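Local structure of cyclopropane mycolic acid synthase 3 (1L1E) at residues A[48-53]-A[79-84]; A[192-197]-A[259-264]. The protein probably uses S-adenosyl-L-methionine as methylene donor to turn a double bond of an alpha mycolic acid chain into a cyclopropane ring. All blocks are in the same frame, centred on the assembly; numbering follows the deposited sequence.

Interaction 1. Residues A[48-53]-A[79-84]; sequences AQIAKI and MRRAIE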
ATOM      1  N   ALA A  48     -12.651   5.374   6.006  1.00 17.06           N
ATOM      2  CA  ALA A  48     -12.423   4.497   4.857  1.00 17.17           C
ATOM      3  C   ALA A  48     -11.051   3.828   4.892  1.00 15.73           C
ATOM      4  O   ALA A  48     -10.863   2.765   4.298  1.00 18.01           O
ATOM      5  CB  ALA A  48     -12.609   5.274   3.555  1.00 11.01           C
ATOM      6  N   GLN A  49     -10.089   4.446   5.571  1.00 18.70           N
ATOM      7  CA  GLN A  49      -8.752   3.847   5.680  1.00 17.04           C
ATOM      8  C   GLN A  49      -8.818   2.766   6.753  1.00 19.32           C
ATOM      9  O   GLN A  49      -8.129   1.741   6.670  1.00 19.32           O
ATOM     10  CB  GLN A  49      -7.696   4.903   6.046  1.00 18.82           C
ATOM     11  CG  GLN A  49      -7.417   5.914   4.937  1.00 14.61           C
ATOM     12  CD  GLN A  49      -6.663   5.312   3.745  1.00 17.75           C
ATOM     13  OE1 GLN A  49      -6.753   4.114   3.473  1.00 15.59           O
ATOM     14  NE2 GLN A  49      -5.935   6.155   3.024  1.00 14.03           N
ATOM     15  N   ILE A  50      -9.645   2.983   7.774  1.00 18.28           N
ATOM     16  CA  ILE A  50      -9.779   1.961   8.806  1.00 17.72           C
ATOM     17  C   ILE A  50     -10.551   0.796   8.196  1.00 16.13           C
ATOM     18  O   ILE A  50     -10.299  -0.370   8.511  1.00 12.29           O
ATOM     19  CB  ILE A  50     -10.512   2.499  10.061  1.00 20.20           C
ATOM     20  CG1 ILE A  50      -9.591   3.464  10.817  1.00 21.57           C
ATOM     21  CG2 ILE A  50     -10.957   1.339  10.953  1.00 21.19           C
ATOM     22  CD1 ILE A  50      -8.339   2.825  11.391  1.00 23.22           C
ATOM     23  N   ALA A  51     -11.479   1.113   7.291  1.00 15.89           N
ATOM     24  CA  ALA A  51     -12.258   0.083   6.616  1.00 16.55           C
ATOM     25  C   ALA A  51     -11.353  -0.789   5.727  1.00 17.17           C
ATOM     26  O   ALA A  51     -11.559  -2.005   5.609  1.00 17.92           O
ATOM     27  CB  ALA A  51     -13.348   0.722   5.769  1.00 20.00           C
ATOM     28  N   LYS A  52     -10.365  -0.164   5.093  1.00 15.26           N
ATOM     29  CA  LYS A  52      -9.445  -0.898   4.232  1.00 15.92           C
ATOM     30  C   LYS A  52      -8.546  -1.811   5.081  1.00 16.62           C
ATOM     31  O   LYS A  52      -8.301  -2.970   4.730  1.00 17.51           O
ATOM     32  CB  LYS A  52      -8.629   0.099   3.397  1.00 14.81           C
ATOM     33  CG  LYS A  52      -7.514  -0.510   2.545  1.00 12.49           C
ATOM     34  CD  LYS A  52      -6.209  -0.649   3.331  1.00 17.13           C
ATOM     35  CE  LYS A  52      -5.677   0.704   3.865  1.00 14.84           C
ATOM     36  NZ  LYS A  52      -5.422   1.763   2.817  1.00 13.80           N
ATOM     37  N   ILE A  53      -8.062  -1.295   6.203  1.00 15.95           N
ATOM     38  CA  ILE A  53      -7.223  -2.094   7.093  1.00 18.20           C
ATOM     39  C   ILE A  53      -8.009  -3.342   7.552  1.00 18.90           C
ATOM     40  O   ILE A  53      -7.507  -4.470   7.469  1.00 15.81           O
ATOM     41  CB  ILE A  53      -6.771  -1.247   8.298  1.00 19.61           C
ATOM     42  CG1 ILE A  53      -5.866  -0.121   7.807  1.00 19.56           C
ATOM     43  CG2 ILE A  53      -6.084  -2.116   9.332  1.00 21.96           C
ATOM     44  CD1 ILE A  53      -5.474   0.883   8.878  1.00 18.75           C
ATOM     45  N   MET A  79      -0.541  -2.124  11.817  1.00 18.57           N
ATOM     46  CA  MET A  79      -0.074  -2.923  12.931  1.00 20.39           C
ATOM     47  C   MET A  79      -0.786  -2.502  14.216  1.00 20.95           C
ATOM     48  O   MET A  79      -1.108  -3.348  15.046  1.00 21.21           O
ATOM     49  CB  MET A  79       1.441  -2.799  13.094  1.00 22.08           C
ATOM     50  CG  MET A  79       2.234  -3.418  11.948  1.00 22.20           C
ATOM     51  SD  MET A  79       4.008  -3.492  12.295  1.00 26.09           S
ATOM     52  CE  MET A  79       4.454  -1.824  11.993  1.00 16.47           C
ATOM     53  N   ARG A  80      -1.035  -1.206  14.391  1.00 19.44           N
ATOM     54  CA  ARG A  80      -1.734  -0.783  15.600  1.00 22.40           C
ATOM     55  C   ARG A  80      -3.120  -1.418  15.626  1.00 20.23           C
ATOM     56  O   ARG A  80      -3.559  -1.919  16.655  1.00 20.14           O
ATOM     57  CB  ARG A  80      -1.887   0.738  15.672  1.00 25.63           C
ATOM     58  CG  ARG A  80      -2.426   1.162  17.029  1.00 29.64           C
ATOM     59  CD  ARG A  80      -3.104   2.509  17.030  1.00 33.84           C
ATOM     60  NE  ARG A  80      -3.603   2.781  18.374  1.00 39.44           N
ATOM     61  CZ  ARG A  80      -2.842   3.211  19.374  1.00 41.58           C
ATOM     62  NH1 ARG A  80      -1.550   3.435  19.174  1.00 42.47           N
ATOM     63  NH2 ARG A  80      -3.365   3.390  20.581  1.00 42.93           N
ATOM     64  N   ARG A  81      -3.812  -1.390  14.489  1.00 19.91           N
ATOM     65  CA  ARG A  81      -5.135  -1.986  14.403  1.00 21.54           C
ATOM     66  C   ARG A  81      -5.052  -3.489  14.697  1.00 20.02           C
ATOM     67  O   ARG A  81      -5.849  -4.022  15.476  1.00 21.09           O
ATOM     68  CB  ARG A  81      -5.738  -1.765  13.009  1.00 20.35           C
ATOM     69  CG  ARG A  81      -7.180  -2.271  12.862  1.00 23.46           C
ATOM     70  CD  ARG A  81      -8.167  -1.419  13.665  1.00 23.42           C
ATOM     71  NE  ARG A  81      -9.540  -1.664  13.245  1.00 24.63           N
ATOM     72  CZ  ARG A  81     -10.609  -1.009  13.694  1.00 24.71           C
ATOM     73  NH1 ARG A  81     -10.485  -0.045  14.600  1.00 23.41           N
ATOM     74  NH2 ARG A  81     -11.808  -1.321  13.227  1.00 20.58           N
ATOM     75  N   ALA A  82      -4.098  -4.173  14.072  1.00 18.23           N
ATOM     76  CA  ALA A  82      -3.931  -5.616  14.290  1.00 17.94           C
ATOM     77  C   ALA A  82      -3.817  -5.956  15.777  1.00 18.34           C
ATOM     78  O   ALA A  82      -4.398  -6.940  16.250  1.00 17.49           O
ATOM     79  CB  ALA A  82      -2.692  -6.124  13.549  1.00 19.20           C
ATOM     80  N   ILE A  83      -3.060  -5.147  16.510  1.00 18.90           N
ATOM     81  CA  ILE A  83      -2.873  -5.381  17.943  1.00 21.77           C
ATOM     82  C   ILE A  83      -4.173  -5.158  18.705  1.00 21.55           C
ATOM     83  O   ILE A  83      -4.667  -6.056  19.382  1.00 22.37           O
ATOM     84  CB  ILE A  83      -1.814  -4.425  18.549  1.00 22.55           C
ATOM     85  CG1 ILE A  83      -0.449  -4.660  17.902  1.00 23.98           C
ATOM     86  CG2 ILE A  83      -1.735  -4.641  20.067  1.00 25.47           C
ATOM     87  CD1 ILE A  83       0.648  -3.748  18.423  1.00 27.45           C
ATOM     88  N   GLU A  84      -4.725  -3.960  18.565  1.00 19.51           N
ATOM     89  CA  GLU A  84      -5.953  -3.569  19.265  1.00 21.52           C
ATOM     90  C   GLU A  84      -7.232  -4.313  18.915  1.00 21.04           C
ATOM     91  O   GLU A  84      -7.972  -4.725  19.812  1.00 22.00           O
ATOM     92  CB  GLU A  84      -6.185  -2.069  19.098  1.00 24.37           C
ATOM     93  CG  GLU A  84      -5.147  -1.208  19.781  1.00 30.73           C
ATOM     94  CD  GLU A  84      -5.411   0.270  19.590  1.00 36.78           C
ATOM     95  OE1 GLU A  84      -4.630   1.085  20.131  1.00 38.17           O
ATOM     96  OE2 GLU A  84      -6.400   0.616  18.898  1.00 40.32           O
TER
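Ile50 and Ile53, one turn apart on helix 45-58, receive the long side chain of Arg81 from helix 77-86. The latter helix follows strand 67-71 and the glycine-rich loop that probably binds the cofactor, as in other class I methyltransferases with their Rossmann-like fold, and the contact ties an N-terminal helix to the first strand-loop-helix unit. Arg81 serves both neighbours through different parts of its chain. Its CG lies anti to the backbone N (chi1 -176°), which sends the methylenes to Ile53, where Ile53 CG2 lies 3.7 Å from Arg81 CG and as far from Arg81 CB. A bend at chi2 (70°) then turns the chain, and the guanidinium arrives beneath Ile50. Ile50 CG2 stands 3.5 Å above the guanidinium plane of Arg81 and over its centre, closest to CZ and NH2. Asp54 OD2 forms a salt bridge with Arg81 NH2, while Ile50 takes up one face of the guanidinium. Branched isoleucines suit this role: the greasy part of arginine lies against buried Ile53, and its charged end against Ile50 at a partly exposed margin. Elsewhere on the two helices, Met79 and Ala82 pack on strands 67-71 and 89-94, while Gln49 and Lys52 reach the 34-35 loop, where Ser34 is a likely S-adenosyl-L-methionine ligand. Lys52 NZ bonds to Ser34 OG and Cys35 O and also within its own helix, where Lys52 NZ lies 2.8 Å from Gln49 OE1 at a C=O...N angle of 147°.

Interaction 2. Residues A[192-197]-A[259-264]; sequences TKFILA and YDRYMK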
ATOM      1  N   THR A 192       2.784   8.573 -17.151  1.00 43.28           N
ATOM      2  CA  THR A 192       3.273   7.332 -16.567  1.00 43.03           C
ATOM      3  C   THR A 192       4.762   7.453 -16.242  1.00 42.59           C
ATOM      4  O   THR A 192       5.203   7.058 -15.165  1.00 41.02           O
ATOM      5  CB  THR A 192       3.051   6.148 -17.522  1.00 43.76           C
ATOM      6  OG1 THR A 192       1.660   6.058 -17.854  1.00 44.64           O
ATOM      7  CG2 THR A 192       3.481   4.848 -16.863  1.00 44.06           C
ATOM      8  N   LYS A 193       5.534   8.004 -17.172  1.00 41.64           N
ATOM      9  CA  LYS A 193       6.961   8.175 -16.935  1.00 42.91           C
ATOM     10  C   LYS A 193       7.126   9.038 -15.690  1.00 42.49           C
ATOM     11  O   LYS A 193       7.971   8.777 -14.835  1.00 42.30           O
ATOM     12  CB  LYS A 193       7.627   8.861 -18.127  1.00 42.95           C
ATOM     13  CG  LYS A 193       9.096   9.158 -17.900  1.00 42.12           C
ATOM     14  CD  LYS A 193       9.718   9.818 -19.110  1.00 43.30           C
ATOM     15  CE  LYS A 193      11.207  10.025 -18.905  1.00 42.72           C
ATOM     16  NZ  LYS A 193      11.831  10.647 -20.093  1.00 43.83           N
ATOM     17  N   PHE A 194       6.301  10.076 -15.611  1.00 42.95           N
ATOM     18  CA  PHE A 194       6.303  10.998 -14.483  1.00 42.04           C
ATOM     19  C   PHE A 194       6.040  10.234 -13.182  1.00 41.27           C
ATOM     20  O   PHE A 194       6.719  10.450 -12.177  1.00 42.30           O
ATOM     21  CB  PHE A 194       5.213  12.053 -14.691  1.00 42.12           C
ATOM     22  CG  PHE A 194       4.943  12.900 -13.483  1.00 42.38           C
ATOM     23  CD1 PHE A 194       5.751  13.993 -13.185  1.00 42.04           C
ATOM     24  CD2 PHE A 194       3.868  12.612 -12.644  1.00 41.70           C
ATOM     25  CE1 PHE A 194       5.490  14.789 -12.070  1.00 40.46           C
ATOM     26  CE2 PHE A 194       3.600  13.401 -11.526  1.00 41.84           C
ATOM     27  CZ  PHE A 194       4.414  14.491 -11.241  1.00 42.27           C
ATOM     28  N   ILE A 195       5.056   9.340 -13.210  1.00 39.46           N
ATOM     29  CA  ILE A 195       4.703   8.565 -12.029  1.00 37.94           C
ATOM     30  C   ILE A 195       5.802   7.597 -11.616  1.00 37.35           C
ATOM     31  O   ILE A 195       6.106   7.462 -10.429  1.00 34.95           O
ATOM     32  CB  ILE A 195       3.392   7.774 -12.238  1.00 37.53           C
ATOM     33  CG1 ILE A 195       2.219   8.744 -12.412  1.00 36.85           C
ATOM     34  CG2 ILE A 195       3.144   6.853 -11.055  1.00 37.41           C
ATOM     35  CD1 ILE A 195       2.075   9.758 -11.291  1.00 35.78           C
ATOM     36  N   LEU A 196       6.396   6.921 -12.592  1.00 36.92           N
ATOM     37  CA  LEU A 196       7.456   5.972 -12.295  1.00 37.99           C
ATOM     38  C   LEU A 196       8.738   6.657 -11.865  1.00 38.66           C
ATOM     39  O   LEU A 196       9.534   6.073 -11.133  1.00 40.42           O
ATOM     40  CB  LEU A 196       7.734   5.073 -13.501  1.00 39.06           C
ATOM     41  CG  LEU A 196       6.793   3.875 -13.651  1.00 41.31           C
ATOM     42  CD1 LEU A 196       7.133   3.098 -14.913  1.00 41.67           C
ATOM     43  CD2 LEU A 196       6.917   2.979 -12.419  1.00 41.55           C
ATOM     44  N   ALA A 197       8.944   7.894 -12.308  1.00 38.66           N
ATOM     45  CA  ALA A 197      10.160   8.612 -11.948  1.00 40.87           C
ATOM     46  C   ALA A 197      10.047   9.332 -10.608  1.00 41.00           C
ATOM     47  O   ALA A 197      10.926   9.212  -9.757  1.00 41.46           O
ATOM     48  CB  ALA A 197      10.527   9.604 -13.044  1.00 40.35           C
ATOM     49  N   TYR A 259       4.864  20.959  -4.169  1.00 29.69           N
ATOM     50  CA  TYR A 259       3.416  21.068  -4.118  1.00 30.43           C
ATOM     51  C   TYR A 259       2.802  20.720  -5.477  1.00 32.29           C
ATOM     52  O   TYR A 259       1.986  19.805  -5.580  1.00 29.66           O
ATOM     53  CB  TYR A 259       3.013  22.489  -3.720  1.00 31.48           C
ATOM     54  CG  TYR A 259       1.523  22.743  -3.773  1.00 32.66           C
ATOM     55  CD1 TYR A 259       0.673  22.233  -2.791  1.00 29.36           C
ATOM     56  CD2 TYR A 259       0.959  23.476  -4.821  1.00 30.71           C
ATOM     57  CE1 TYR A 259      -0.700  22.448  -2.851  1.00 30.19           C
ATOM     58  CE2 TYR A 259      -0.408  23.693  -4.889  1.00 29.29           C
ATOM     59  CZ  TYR A 259      -1.230  23.178  -3.904  1.00 30.55           C
ATOM     60  OH  TYR A 259      -2.584  23.391  -3.972  1.00 29.38           O
ATOM     61  N   ASP A 260       3.198  21.452  -6.514  1.00 34.00           N
ATOM     62  CA  ASP A 260       2.676  21.203  -7.850  1.00 35.14           C
ATOM     63  C   ASP A 260       2.958  19.764  -8.260  1.00 35.61           C
ATOM     64  O   ASP A 260       2.149  19.127  -8.932  1.00 37.56           O
ATOM     65  CB  ASP A 260       3.304  22.165  -8.864  1.00 37.35           C
ATOM     66  CG  ASP A 260       3.027  23.623  -8.539  1.00 38.23           C
ATOM     67  OD1 ASP A 260       1.894  23.941  -8.135  1.00 39.70           O
ATOM     68  OD2 ASP A 260       3.939  24.459  -8.701  1.00 41.24           O
ATOM     69  N   ARG A 261       4.108  19.251  -7.842  1.00 35.77           N
ATOM     70  CA  ARG A 261       4.489  17.882  -8.158  1.00 34.45           C
ATOM     71  C   ARG A 261       3.423  16.921  -7.630  1.00 32.81           C
ATOM     72  O   ARG A 261       2.922  16.058  -8.358  1.00 31.90           O
ATOM     73  CB  ARG A 261       5.853  17.573  -7.529  1.00 37.26           C
ATOM     74  CG  ARG A 261       6.335  16.140  -7.682  1.00 39.05           C
ATOM     75  CD  ARG A 261       7.779  16.017  -7.212  1.00 41.28           C
ATOM     76  NE  ARG A 261       8.220  14.629  -7.099  1.00 43.91           N
ATOM     77  CZ  ARG A 261       9.466  14.264  -6.809  1.00 46.10           C
ATOM     78  NH1 ARG A 261      10.399  15.188  -6.606  1.00 46.10           N
ATOM     79  NH2 ARG A 261       9.782  12.977  -6.714  1.00 45.12           N
ATOM     80  N   TYR A 262       3.062  17.078  -6.364  1.00 30.05           N
ATOM     81  CA  TYR A 262       2.057  16.206  -5.780  1.00 28.54           C
ATOM     82  C   TYR A 262       0.642  16.446  -6.283  1.00 26.65           C
ATOM     83  O   TYR A 262      -0.094  15.487  -6.522  1.00 23.95           O
ATOM     84  CB  TYR A 262       2.112  16.268  -4.252  1.00 25.32           C
ATOM     85  CG  TYR A 262       3.088  15.250  -3.713  1.00 29.14           C
ATOM     86  CD1 TYR A 262       4.465  15.466  -3.789  1.00 28.20           C
ATOM     87  CD2 TYR A 262       2.639  14.020  -3.221  1.00 28.23           C
ATOM     88  CE1 TYR A 262       5.371  14.480  -3.397  1.00 29.10           C
ATOM     89  CE2 TYR A 262       3.535  13.028  -2.827  1.00 29.01           C
ATOM     90  CZ  TYR A 262       4.899  13.267  -2.919  1.00 29.78           C
ATOM     91  OH  TYR A 262       5.790  12.295  -2.530  1.00 27.69           O
ATOM     92  N   MET A 263       0.252  17.707  -6.447  1.00 25.23           N
ATOM     93  CA  MET A 263      -1.093  17.988  -6.956  1.00 26.86           C
ATOM     94  C   MET A 263      -1.270  17.340  -8.326  1.00 27.50           C
ATOM     95  O   MET A 263      -2.325  16.775  -8.618  1.00 25.59           O
ATOM     96  CB  MET A 263      -1.336  19.490  -7.077  1.00 28.25           C
ATOM     97  CG  MET A 263      -1.661  20.192  -5.771  1.00 26.91           C
ATOM     98  SD  MET A 263      -3.033  19.448  -4.864  1.00 31.92           S
ATOM     99  CE  MET A 263      -4.453  19.779  -5.972  1.00 26.00           C
ATOM    100  N   LYS A 264      -0.232  17.429  -9.158  1.00 28.59           N
ATOM    101  CA  LYS A 264      -0.249  16.851 -10.508  1.00 30.89           C
ATOM    102  C   LYS A 264      -0.391  15.340 -10.434  1.00 31.09           C
ATOM    103  O   LYS A 264      -1.042  14.711 -11.272  1.00 28.63           O
ATOM    104  CB  LYS A 264       1.049  17.205 -11.245  1.00 31.72           C
ATOM    105  CG  LYS A 264       1.308  16.437 -12.537  1.00 32.70           C
ATOM    106  CD  LYS A 264       2.627  16.891 -13.169  1.00 34.85           C
ATOM    107  CE  LYS A 264       3.131  15.927 -14.245  1.00 38.09           C
ATOM    108  NZ  LYS A 264       2.285  15.882 -15.472  1.00 39.08           N
TER
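The side chain of Lys264 lies across one face of the Phe194 ring, with Lys264 CE 3.3 Å from the ring centroid and 9° off the normal. This is a close CH-pi contact, made by the methylene next to the positive charge, whose hydrogens are probably polarised by the ammonium, which would suit the electron-rich face. The bend at chi4 (68°) then turns NZ up from the ring, 4.5 Å from the centroid, which keeps the ammonium in cation-pi range but beyond CE. At the rim, Phe194 CZ lies 3.6 Å from Arg261 O, with the oxygen near the ring plane, where the edge is electropositive. Phe194 CG is anti to the backbone N (chi1 169°), which carries the ring across to the other helix. Arg261, one turn before Lys264, adds its CG at the same corner, and its NH2 pairs with Glu198 of helix 189-199 in a salt bridge at this outer margin. Further in, Phe194 and Ile195 pack on Tyr265, and Ile195 also touches Cys269, the probable active-site residue. Helix 189-199 thus packs on helix 256-274 in the helical part beside the Rossmann-like sheet, near the probable active site of a CFA/CMAS-family cyclopropane synthase.

Both contacts join two helices through a cationic side chain and an uncharged partner, without a hydrogen bond between the segments, yet they share no helix and lie on opposite sides of the chain's centre, with their own centres about 28 Å apart. Interaction 1 is partly buried beside the cofactor fold, and its chemistry is aliphatic: one isoleucine methyl lies over a guanidinium and another against the methylenes of the same arginine, whose charge is answered by Asp54. Interaction 2 is a surface contact in which a lysine methylene covers an aromatic face, with the ammonium farther out in cation-pi range and the Arg261-Glu198 salt bridge alongside. One borders the S-adenosyl-L-homocysteine side of the molecule, the other the neighbourhood of the probable active-site Cys269.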